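Alpha-l-arabinofuranosidase (Gibberella zeae, PDB 2W5O) hydrolyses alpha-L-arabinofuranosidic linkages, probably removing sugar from the ends of arabinan-type polysaccharides. Local coordinates at residues Gln27-Arg32 against Thr321-Ser326; Gln181-Gln186 against Gly211-Ala216; Ile224-Tyr229 against Phe243-Arg248. All coordinates share one frame; numbering follows the deposited sequence.

Contact 1 (Gln27-Arg32 against Thr321-Ser326). With AHR (alpha-L-arabinofuranose), chain B.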
loop_
_atom_site.group_PDB
_atom_site.type_symbol
_atom_site.label_atom_id
_atom_site.label_comp_id
_atom_site.label_asym_id
_atom_site.label_seq_id
_atom_site.Cartn_x
_atom_site.Cartn_y
_atom_site.Cartn_z
ATOM N N GLN A 27 4.770 -0.687 -17.521
ATOM C CA GLN A 27 4.019 0.479 -18.028
ATOM C C GLN A 27 3.352 1.238 -16.904
ATOM O O GLN A 27 3.648 2.435 -16.691
ATOM C CB GLN A 27 3.072 0.121 -19.189
ATOM C CG GLN A 27 3.782 -0.647 -20.307
ATOM C CD GLN A 27 2.950 -0.701 -21.608
ATOM O OE1 GLN A 27 1.912 -1.333 -21.652
ATOM N NE2 GLN A 27 3.438 -0.039 -22.674
ATOM N N VAL A 28 2.500 0.524 -16.175
ATOM C CA VAL A 28 1.969 0.973 -14.897
ATOM C C VAL A 28 1.976 -0.182 -13.899
ATOM O O VAL A 28 2.068 -1.346 -14.280
ATOM C CB VAL A 28 0.526 1.537 -15.002
ATOM C CG1 VAL A 28 0.461 2.655 -16.006
ATOM C CG2 VAL A 28 -0.438 0.443 -15.339
ATOM N N LEU A 29 1.844 0.175 -12.621
ATOM C CA LEU A 29 1.843 -0.771 -11.508
ATOM C C LEU A 29 1.569 -0.003 -10.211
ATOM O O LEU A 29 1.768 1.213 -10.167
ATOM C CB LEU A 29 3.197 -1.499 -11.388
ATOM C CG LEU A 29 3.315 -2.820 -10.594
ATOM C CD1 LEU A 29 2.724 -4.056 -11.300
ATOM C CD2 LEU A 29 4.745 -3.080 -10.190
ATOM N N TYR A 30 1.147 -0.747 -9.168
ATOM C CA TYR A 30 1.118 -0.237 -7.799
ATOM C C TYR A 30 0.125 0.941 -7.694
ATOM O O TYR A 30 0.511 2.087 -7.477
ATOM C CB TYR A 30 2.546 0.197 -7.365
ATOM C CG TYR A 30 2.884 0.052 -5.879
ATOM C CD1 TYR A 30 3.852 -0.855 -5.461
ATOM C CD2 TYR A 30 2.275 0.840 -4.934
ATOM C CE1 TYR A 30 4.195 -0.961 -4.142
ATOM C CE2 TYR A 30 2.605 0.731 -3.581
ATOM C CZ TYR A 30 3.584 -0.171 -3.216
ATOM O OH TYR A 30 3.924 -0.336 -1.902
ATOM N N ALA A 31 -1.155 0.645 -7.876
ATOM C CA ALA A 31 -2.191 1.651 -7.801
ATOM C C ALA A 31 -2.540 1.952 -6.337
ATOM O O ALA A 31 -2.522 1.065 -5.466
ATOM C CB ALA A 31 -3.408 1.219 -8.556
ATOM N N ARG A 32 -2.861 3.214 -6.081
ATOM C CA ARG A 32 -3.244 3.629 -4.736
ATOM C C ARG A 32 -4.326 4.672 -4.802
ATOM O O ARG A 32 -4.229 5.612 -5.588
ATOM C CB ARG A 32 -2.032 4.164 -3.970
ATOM C CG ARG A 32 -1.006 3.094 -3.630
ATOM C CD ARG A 32 -1.571 2.287 -2.458
ATOM N NE ARG A 32 -0.636 1.331 -1.895
ATOM C CZ ARG A 32 -0.469 0.076 -2.319
ATOM N NH1 ARG A 32 -1.148 -0.407 -3.367
ATOM N NH2 ARG A 32 0.394 -0.715 -1.685
ATOM N N THR A 321 -7.275 -9.810 -10.550
ATOM C CA THR A 321 -6.017 -9.946 -9.800
ATOM C C THR A 321 -4.984 -8.921 -10.272
ATOM O O THR A 321 -4.856 -8.647 -11.483
ATOM C CB THR A 321 -5.443 -11.339 -9.995
ATOM O OG1 THR A 321 -6.392 -12.287 -9.504
ATOM C CG2 THR A 321 -4.118 -11.507 -9.251
ATOM N N ALA A 322 -4.267 -8.335 -9.316
ATOM C CA ALA A 322 -3.205 -7.392 -9.628
ATOM C C ALA A 322 -2.213 -7.287 -8.488
ATOM O O ALA A 322 -2.574 -7.439 -7.317
ATOM C CB ALA A 322 -3.778 -6.013 -9.891
ATOM N N TYR A 323 -0.972 -6.968 -8.837
ATOM C CA TYR A 323 0.107 -6.713 -7.837
ATOM C C TYR A 323 -0.255 -5.563 -6.905
ATOM O O TYR A 323 -0.614 -4.443 -7.354
ATOM C CB TYR A 323 1.416 -6.370 -8.545
ATOM C CG TYR A 323 2.592 -6.236 -7.611
ATOM C CD1 TYR A 323 3.062 -7.344 -6.923
ATOM C CD2 TYR A 323 3.255 -5.020 -7.456
ATOM C CE1 TYR A 323 4.155 -7.273 -6.075
ATOM C CE2 TYR A 323 4.381 -4.930 -6.604
ATOM C CZ TYR A 323 4.814 -6.061 -5.927
ATOM O OH TYR A 323 5.906 -5.996 -5.088
ATOM N N THR A 324 -0.231 -5.866 -5.611
ATOM C CA THR A 324 -0.595 -4.896 -4.566
ATOM C C THR A 324 -1.924 -4.174 -4.794
ATOM O O THR A 324 -2.051 -2.986 -4.520
ATOM C CB THR A 324 0.575 -3.903 -4.254
ATOM O OG1 THR A 324 0.302 -3.262 -3.015
ATOM C CG2 THR A 324 0.834 -2.841 -5.388
ATOM N N ARG A 325 -2.911 -4.922 -5.284
ATOM C CA ARG A 325 -4.251 -4.368 -5.559
ATOM C C ARG A 325 -4.683 -3.722 -4.251
ATOM O O ARG A 325 -4.548 -4.334 -3.198
ATOM C CB ARG A 325 -5.223 -5.475 -5.947
ATOM C CG ARG A 325 -6.536 -5.000 -6.581
ATOM C CD ARG A 325 -7.418 -6.192 -6.955
ATOM N NE ARG A 325 -7.681 -7.049 -5.793
ATOM C CZ ARG A 325 -8.605 -8.006 -5.752
ATOM N NH1 ARG A 325 -9.337 -8.288 -6.836
ATOM N NH2 ARG A 325 -8.766 -8.724 -4.643
ATOM N N SER A 326 -5.221 -2.509 -4.333
ATOM C CA SER A 326 -5.455 -1.689 -3.132
ATOM C C SER A 326 -6.949 -1.512 -2.848
ATOM O O SER A 326 -7.794 -1.794 -3.715
ATOM C CB SER A 326 -4.707 -0.356 -3.242
ATOM O OG SER A 326 -5.122 0.361 -4.375
HETATM O O5 AHR B . 10.503 -5.248 -5.583
HETATM C C5 AHR B . 10.372 -4.893 -4.216
HETATM C C4 AHR B . 10.031 -6.176 -3.519
HETATM O O4 AHR B . 8.621 -6.388 -3.698
HETATM C C3 AHR B . 10.255 -6.034 -2.022
HETATM O O3 AHR B . 11.574 -6.438 -1.705
HETATM C C2 AHR B . 9.157 -6.925 -1.436
HETATM O O2 AHR B . 8.795 -6.335 -0.174
HETATM C C1 AHR B . 8.038 -6.950 -2.513
HETATM O O1 AHR B . 7.324 -8.141 -2.940
HETATM O O HOH W 1 -0.576 -3.227 -9.973
HETATM O O HOH W 2 -2.282 -1.952 -7.416
#

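Contact 2 (Gln181-Gln186 against Gly211-Ala216). With AHR (alpha-L-arabinofuranose), chain B.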
loop_
_atom_site.group_PDB
_atom_site.type_symbol
_atom_site.label_atom_id
_atom_site.label_comp_id
_atom_site.label_asym_id
_atom_site.label_seq_id
_atom_site.Cartn_x
_atom_site.Cartn_y
_atom_site.Cartn_z
ATOM N N GLN A 181 15.446 -9.186 4.045
ATOM C CA GLN A 181 14.592 -7.996 4.214
ATOM C C GLN A 181 13.881 -8.049 5.573
ATOM O O GLN A 181 13.614 -9.134 6.102
ATOM C CB GLN A 181 13.566 -7.869 3.063
ATOM C CG GLN A 181 12.734 -6.598 3.091
ATOM C CD GLN A 181 11.938 -6.513 1.803
ATOM O OE1 GLN A 181 12.454 -6.068 0.770
ATOM N NE2 GLN A 181 10.689 -6.981 1.833
ATOM N N LYS A 182 13.578 -6.896 6.173
ATOM C CA LYS A 182 12.771 -6.925 7.374
ATOM C C LYS A 182 11.859 -5.695 7.299
ATOM O O LYS A 182 12.006 -4.867 6.394
ATOM C CB LYS A 182 13.667 -6.832 8.624
ATOM C CG LYS A 182 14.364 -5.483 8.708
ATOM C CD LYS A 182 15.243 -5.445 9.971
ATOM C CE LYS A 182 16.069 -4.167 10.047
ATOM N NZ LYS A 182 16.918 -4.313 11.281
ATOM N N LEU A 183 10.909 -5.593 8.228
ATOM C CA LEU A 183 9.920 -4.540 8.186
ATOM C C LEU A 183 10.184 -3.623 9.365
ATOM O O LEU A 183 10.344 -4.101 10.477
ATOM C CB LEU A 183 8.501 -5.128 8.248
ATOM C CG LEU A 183 8.064 -5.971 7.061
ATOM C CD1 LEU A 183 6.735 -6.713 7.311
ATOM C CD2 LEU A 183 7.996 -5.087 5.801
ATOM N N VAL A 184 10.175 -2.318 9.106
ATOM C CA VAL A 184 10.547 -1.313 10.087
ATOM C C VAL A 184 9.642 -0.084 9.956
ATOM O O VAL A 184 8.835 0.040 9.014
ATOM C CB VAL A 184 12.045 -0.817 9.894
ATOM C CG1 VAL A 184 13.047 -1.969 10.044
ATOM C CG2 VAL A 184 12.196 -0.041 8.539
ATOM N N HIS A 185 9.779 0.837 10.892
ATOM C CA HIS A 185 9.115 2.131 10.777
ATOM C C HIS A 185 9.971 3.248 11.374
ATOM O O HIS A 185 10.898 2.985 12.136
ATOM C CB HIS A 185 7.741 2.124 11.458
ATOM C CG HIS A 185 7.785 2.217 12.955
ATOM N ND1 HIS A 185 7.584 1.117 13.771
ATOM C CD2 HIS A 185 7.932 3.275 13.789
ATOM C CE1 HIS A 185 7.618 1.491 15.041
ATOM N NE2 HIS A 185 7.828 2.793 15.081
ATOM N N GLN A 186 9.626 4.490 11.016
ATOM C CA GLN A 186 10.123 5.670 11.710
ATOM C C GLN A 186 8.916 6.532 12.034
ATOM O O GLN A 186 7.847 6.373 11.437
ATOM C CB GLN A 186 11.116 6.418 10.819
ATOM C CG GLN A 186 12.415 5.599 10.575
ATOM C CD GLN A 186 13.344 6.343 9.681
ATOM O OE1 GLN A 186 13.633 5.917 8.559
ATOM N NE2 GLN A 186 13.784 7.496 10.141
ATOM N N GLY A 211 7.617 -8.435 3.913
ATOM C CA GLY A 211 7.482 -7.209 3.121
ATOM C C GLY A 211 6.070 -6.682 3.015
ATOM O O GLY A 211 5.087 -7.396 3.261
HETATM N N MSE A 212 5.995 -5.412 2.615
HETATM C CA MSE A 212 4.769 -4.793 2.105
HETATM C C MSE A 212 3.752 -4.544 3.207
HETATM O O MSE A 212 2.684 -5.145 3.216
HETATM C CB MSE A 212 4.201 -5.600 0.933
HETATM C CG MSE A 212 5.306 -5.897 -0.100
HETATM SE SE MSE A 212 4.749 -6.500 -1.870
HETATM C CE MSE A 212 4.001 -4.764 -2.374
ATOM N N PRO A 213 4.109 -3.683 4.163
ATOM C CA PRO A 213 3.283 -3.442 5.335
ATOM C C PRO A 213 2.119 -2.531 5.047
ATOM O O PRO A 213 2.236 -1.440 4.472
ATOM C CB PRO A 213 4.250 -2.788 6.334
ATOM C CG PRO A 213 5.170 -2.024 5.476
ATOM C CD PRO A 213 5.328 -2.854 4.181
ATOM N N THR A 214 0.951 -3.003 5.441
ATOM C CA THR A 214 -0.130 -2.071 5.569
ATOM C C THR A 214 -0.838 -2.329 6.886
ATOM O O THR A 214 -0.721 -3.413 7.458
ATOM C CB THR A 214 -1.150 -2.185 4.438
ATOM O OG1 THR A 214 -1.712 -3.522 4.430
ATOM C CG2 THR A 214 -0.504 -1.880 3.100
ATOM N N VAL A 215 -1.597 -1.333 7.334
ATOM C CA VAL A 215 -2.123 -1.320 8.697
ATOM C C VAL A 215 -3.541 -0.758 8.722
ATOM O O VAL A 215 -3.880 0.115 7.928
ATOM C CB VAL A 215 -1.230 -0.432 9.586
ATOM C CG1 VAL A 215 -1.636 -0.545 11.056
ATOM C CG2 VAL A 215 0.264 -0.766 9.392
ATOM N N ALA A 216 -4.376 -1.271 9.621
ATOM C CA ALA A 216 -5.712 -0.703 9.847
ATOM C C ALA A 216 -6.110 -0.753 11.312
ATOM O O ALA A 216 -5.719 -1.685 12.065
ATOM C CB ALA A 216 -6.789 -1.413 8.967
HETATM O O5 AHR B . 10.503 -5.248 -5.583
HETATM C C5 AHR B . 10.372 -4.893 -4.216
HETATM C C4 AHR B . 10.031 -6.176 -3.519
HETATM O O4 AHR B . 8.621 -6.388 -3.698
HETATM C C3 AHR B . 10.255 -6.034 -2.022
HETATM O O3 AHR B . 11.574 -6.438 -1.705
HETATM C C2 AHR B . 9.157 -6.925 -1.436
HETATM O O2 AHR B . 8.795 -6.335 -0.174
HETATM C C1 AHR B . 8.038 -6.950 -2.513
HETATM O O1 AHR B . 7.324 -8.141 -2.940
#

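Contact 3 (Ile224-Tyr229 against Phe243-Arg248). With AHR (alpha-L-arabinofuranose), chain B.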
loop_
_atom_site.group_PDB
_atom_site.type_symbol
_atom_site.label_atom_id
_atom_site.label_comp_id
_atom_site.label_asym_id
_atom_site.label_seq_id
_atom_site.Cartn_x
_atom_site.Cartn_y
_atom_site.Cartn_z
ATOM N N ILE A 224 -4.425 -3.860 13.165
ATOM C CA ILE A 224 -3.984 -5.090 12.475
ATOM C C ILE A 224 -2.928 -4.669 11.453
ATOM O O ILE A 224 -3.088 -3.676 10.763
ATOM C CB ILE A 224 -5.174 -5.885 11.812
ATOM C CG1 ILE A 224 -4.665 -7.198 11.187
ATOM C CG2 ILE A 224 -5.929 -5.012 10.781
ATOM C CD1 ILE A 224 -5.808 -8.140 10.698
ATOM N N TYR A 225 -1.820 -5.404 11.442
ATOM C CA TYR A 225 -0.628 -5.091 10.673
ATOM C C TYR A 225 -0.454 -6.273 9.710
ATOM O O TYR A 225 -0.349 -7.418 10.160
ATOM C CB TYR A 225 0.547 -5.069 11.650
ATOM C CG TYR A 225 1.902 -4.882 11.008
ATOM C CD1 TYR A 225 2.330 -3.636 10.627
ATOM C CD2 TYR A 225 2.771 -5.956 10.831
ATOM C CE1 TYR A 225 3.590 -3.454 10.049
ATOM C CE2 TYR A 225 4.030 -5.788 10.281
ATOM C CZ TYR A 225 4.427 -4.540 9.884
ATOM O OH TYR A 225 5.669 -4.353 9.322
ATOM N N VAL A 226 -0.531 -6.018 8.409
ATOM C CA VAL A 226 -0.580 -7.088 7.425
ATOM C C VAL A 226 0.621 -6.986 6.505
ATOM O O VAL A 226 1.091 -5.886 6.200
ATOM C CB VAL A 226 -1.891 -7.001 6.638
ATOM C CG1 VAL A 226 -1.965 -8.054 5.452
ATOM C CG2 VAL A 226 -3.024 -7.144 7.639
ATOM N N TYR A 227 1.137 -8.135 6.083
ATOM C CA TYR A 227 2.377 -8.122 5.293
ATOM C C TYR A 227 2.516 -9.475 4.587
ATOM O O TYR A 227 1.787 -10.431 4.914
ATOM C CB TYR A 227 3.588 -7.834 6.191
ATOM C CG TYR A 227 3.764 -8.812 7.347
ATOM C CD1 TYR A 227 4.588 -9.941 7.226
ATOM C CD2 TYR A 227 3.079 -8.627 8.569
ATOM C CE1 TYR A 227 4.733 -10.873 8.296
ATOM C CE2 TYR A 227 3.221 -9.543 9.621
ATOM C CZ TYR A 227 4.054 -10.647 9.484
ATOM O OH TYR A 227 4.199 -11.516 10.543
ATOM N N GLU A 228 3.388 -9.561 3.593
ATOM C CA GLU A 228 3.627 -10.867 2.978
ATOM C C GLU A 228 4.841 -11.442 3.696
ATOM O O GLU A 228 5.793 -10.728 3.948
ATOM C CB GLU A 228 3.889 -10.746 1.466
ATOM C CG GLU A 228 5.146 -9.979 1.112
ATOM C CD GLU A 228 5.390 -9.831 -0.420
ATOM O OE1 GLU A 228 4.520 -10.198 -1.245
ATOM O OE2 GLU A 228 6.478 -9.322 -0.789
ATOM N N TYR A 229 4.816 -12.721 4.027
ATOM C CA TYR A 229 5.934 -13.324 4.728
ATOM C C TYR A 229 6.744 -14.130 3.710
ATOM O O TYR A 229 6.513 -15.347 3.529
ATOM C CB TYR A 229 5.373 -14.240 5.808
ATOM C CG TYR A 229 6.369 -14.993 6.676
ATOM C CD1 TYR A 229 7.732 -14.983 6.413
ATOM C CD2 TYR A 229 5.916 -15.760 7.748
ATOM C CE1 TYR A 229 8.630 -15.703 7.210
ATOM C CE2 TYR A 229 6.792 -16.463 8.551
ATOM C CZ TYR A 229 8.149 -16.438 8.265
ATOM O OH TYR A 229 9.024 -17.132 9.056
ATOM N N PHE A 243 5.141 -16.379 -0.494
ATOM C CA PHE A 243 4.881 -15.074 0.154
ATOM C C PHE A 243 3.473 -15.044 0.804
ATOM O O PHE A 243 2.624 -14.174 0.513
ATOM C CB PHE A 243 5.036 -13.929 -0.886
ATOM C CG PHE A 243 6.438 -13.789 -1.433
ATOM C CD1 PHE A 243 7.300 -12.816 -0.933
ATOM C CD2 PHE A 243 6.885 -14.621 -2.436
ATOM C CE1 PHE A 243 8.597 -12.694 -1.430
ATOM C CE2 PHE A 243 8.193 -14.499 -2.950
ATOM C CZ PHE A 243 9.035 -13.535 -2.436
ATOM N N PRO A 244 3.210 -16.002 1.697
ATOM C CA PRO A 244 1.852 -16.031 2.248
ATOM C C PRO A 244 1.564 -14.783 3.064
ATOM O O PRO A 244 2.478 -14.167 3.608
ATOM C CB PRO A 244 1.874 -17.243 3.202
ATOM C CG PRO A 244 3.312 -17.487 3.504
ATOM C CD PRO A 244 4.092 -17.038 2.277
ATOM N N VAL A 245 0.294 -14.407 3.164
ATOM C CA VAL A 245 -0.059 -13.183 3.869
ATOM C C VAL A 245 -0.201 -13.539 5.360
ATOM O O VAL A 245 -0.866 -14.511 5.707
ATOM C CB VAL A 245 -1.391 -12.562 3.334
ATOM C CG1 VAL A 245 -1.746 -11.257 4.110
ATOM C CG2 VAL A 245 -1.286 -12.282 1.808
ATOM N N TYR A 246 0.443 -12.754 6.217
ATOM C CA TYR A 246 0.405 -12.949 7.655
ATOM C C TYR A 246 0.005 -11.591 8.247
ATOM O O TYR A 246 0.057 -10.564 7.548
ATOM C CB TYR A 246 1.794 -13.346 8.183
ATOM C CG TYR A 246 2.078 -14.824 8.192
ATOM C CD1 TYR A 246 2.149 -15.557 7.002
ATOM C CD2 TYR A 246 2.264 -15.504 9.395
ATOM C CE1 TYR A 246 2.411 -16.913 7.016
ATOM C CE2 TYR A 246 2.531 -16.872 9.409
ATOM C CZ TYR A 246 2.608 -17.560 8.220
ATOM O OH TYR A 246 2.880 -18.912 8.246
ATOM N N TYR A 247 -0.429 -11.602 9.505
ATOM C CA TYR A 247 -0.737 -10.390 10.213
ATOM C C TYR A 247 -0.444 -10.509 11.718
ATOM O O TYR A 247 -0.262 -11.620 12.245
ATOM C CB TYR A 247 -2.192 -10.005 9.988
ATOM C CG TYR A 247 -3.159 -11.017 10.522
ATOM C CD1 TYR A 247 -3.789 -10.828 11.754
ATOM C CD2 TYR A 247 -3.468 -12.156 9.794
ATOM C CE1 TYR A 247 -4.713 -11.747 12.246
ATOM C CE2 TYR A 247 -4.373 -13.105 10.296
ATOM C CZ TYR A 247 -4.986 -12.892 11.520
ATOM O OH TYR A 247 -5.885 -13.833 12.010
ATOM N N ARG A 248 -0.409 -9.359 12.380
ATOM C CA ARG A 248 -0.214 -9.247 13.813
ATOM C C ARG A 248 -1.204 -8.223 14.375
ATOM O O ARG A 248 -1.705 -7.371 13.643
ATOM C CB ARG A 248 1.229 -8.791 14.132
ATOM C CG ARG A 248 2.287 -9.802 13.618
ATOM C CD ARG A 248 3.740 -9.300 13.843
ATOM N NE ARG A 248 4.692 -10.283 13.339
ATOM C CZ ARG A 248 5.924 -10.472 13.816
ATOM N NH1 ARG A 248 6.379 -9.753 14.838
ATOM N NH2 ARG A 248 6.698 -11.404 13.267
HETATM O O5 AHR B . 10.503 -5.248 -5.583
HETATM C C5 AHR B . 10.372 -4.893 -4.216
HETATM C C4 AHR B . 10.031 -6.176 -3.519
HETATM O O4 AHR B . 8.621 -6.388 -3.698
HETATM C C3 AHR B . 10.255 -6.034 -2.022
HETATM O O3 AHR B . 11.574 -6.438 -1.705
HETATM C C2 AHR B . 9.157 -6.925 -1.436
HETATM O O2 AHR B . 8.795 -6.335 -0.174
HETATM C C1 AHR B . 8.038 -6.950 -2.513
HETATM O O1 AHR B . 7.324 -8.141 -2.940
#

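Contact 1 (Gln27-Arg32 against Thr321-Ser326)
The seam that closes the propeller ring, beside the arabinose site, is where Arg32 and Tyr30 meet Thr324. Arg32 presents its end to Thr324: NH2 gives OG1 a bond of 2.9 Å at 160°, and NH1 reaches Thr324 O at 3.0 Å. A longer bond from NH1 to OG1 also lies in the guanidinium plane, and NH1 turns back to its neighbour Ala31 O. With three acceptors in reach for two protons, NH1 must share at least one of them, and its bonds to Thr324 O and OG1 are the more bent. The bend at chi2 (-76°) folds the arginine over to these groups, while its NE is held by Gln89. Thr324 places its methyl on the other partner: CG2 sits 3.8 Å from the centroid of the Tyr30 ring, a CH-pi contact over the face. In this six-bladed beta-propeller, strand 28-35 is innermost in one blade, and strand 326-330, entered through a type II turn from Ala322 to Arg325, is innermost in the last. Rather than pairing directly, the two backbones are bridged by waters that accept from Tyr30 N and Ala31 N and lie near Tyr323 O. Leu29 CD2 packs 3.7 Å from Tyr323 CD2, and Tyr323 OH comes within 3.1 Å of arabinose O4. Ser326 OG is 2.9 Å from Ala31 O, with Met340 O as a competing acceptor.

Contact 2 (Gln181-Gln186 against Gly211-Ala216)
Leu183 lays its CD2 methyl over the backbone of Gly211, 3.5 Å from CA and tighter than an ordinary carbon contact. The same methyl reaches Pro213 CD at 3.8 Å, so one branch of the leucine spans both the CA of Gly211 and the proline ring. Gly211 has no side chain, and that lets Gln181 NE2 approach its CA to 3.5 Å. Two adjacent blades of the propeller meet here: strand 182-188 is the third of its blade, strand 209-217 the first of the next, and the short segments run 37° apart with side-chain packing instead of sheet pairing between them. Gln181 has its CG anti to the backbone N (chi1 -175°) and an extended chain, which carries the amide to the sugar. NE2 donates to arabinose O2 at 2.8 Å, and OE1 accepts from O3 at 2.7 Å. Met212, modelled as selenomethionine, points away from segment 181-186 and brings SE within 3.2 Å of arabinose O1. Because NE2 also donates to Pro210 O, the amide cannot readily turn over, and its donor-acceptor pattern fits a sugar with neighbouring hydroxyls at O2 and O3.

Contact 3 (Ile224-Tyr229 against Phe243-Arg248)
Tyr227 OH is gripped by Arg248 NE, which donates over 3.1 Å near the guanidinium plane, and by the hydroxyl of Tyr203; Arg248 NH2 also bonds to Tyr203 OH. Tyr227 and Arg248 belong to the second and third strands of an antiparallel propeller blade. Paired backbone bonds join Tyr225 with Arg248 and Tyr227 with Tyr246, and Tyr229 N extends the pairing to Pro244 O at 2.8 Å, just before the third strand begins. With chi1 at 57°, the Tyr227 ring leans across to the neighbouring strand, where Tyr246 CB packs against CZ and Tyr246 O lies over one face. Beyond it, Tyr229 meets Tyr246 in a T-shaped pair: the Tyr229 edge, led by CD2, stands over the centre of the Tyr246 ring, centroids 5.0 Å apart and planes at 77°. On the other face of the sheet, the diagonal neighbours Val226 and Val245 pack tightly, CG1 to CG1 at 3.5 Å. Glu228 points to that face too, running alongside Phe243, whose CD1 touches its CD at 3.6 Å. Ser275 N binds the carboxylate at OE1, and OE2 accepts the hydroxyl O1 of arabinose at 2.6 Å.

Contact 1 joins strand 28-35 to the loop before strand 326-330, closing the propeller ring between its first and last blades, and contacts 2 and 3 fall in series inside the long loop it closes. Those two have centres 9 Å apart and share one blade: strand 209-217 of contact 2 neighbours strand 223-230 of contact 3, with a probable hydrogen bond from Glu228 N to Gly211 O. Each lies about 18 Å from contact 1 between centres, yet Met212 packs on Tyr323, Thr324 and Tyr30. All three reach the same arabinose, so parts far apart in the chain line one sugar site, with a second arabinose beside Leu29 and Tyr30.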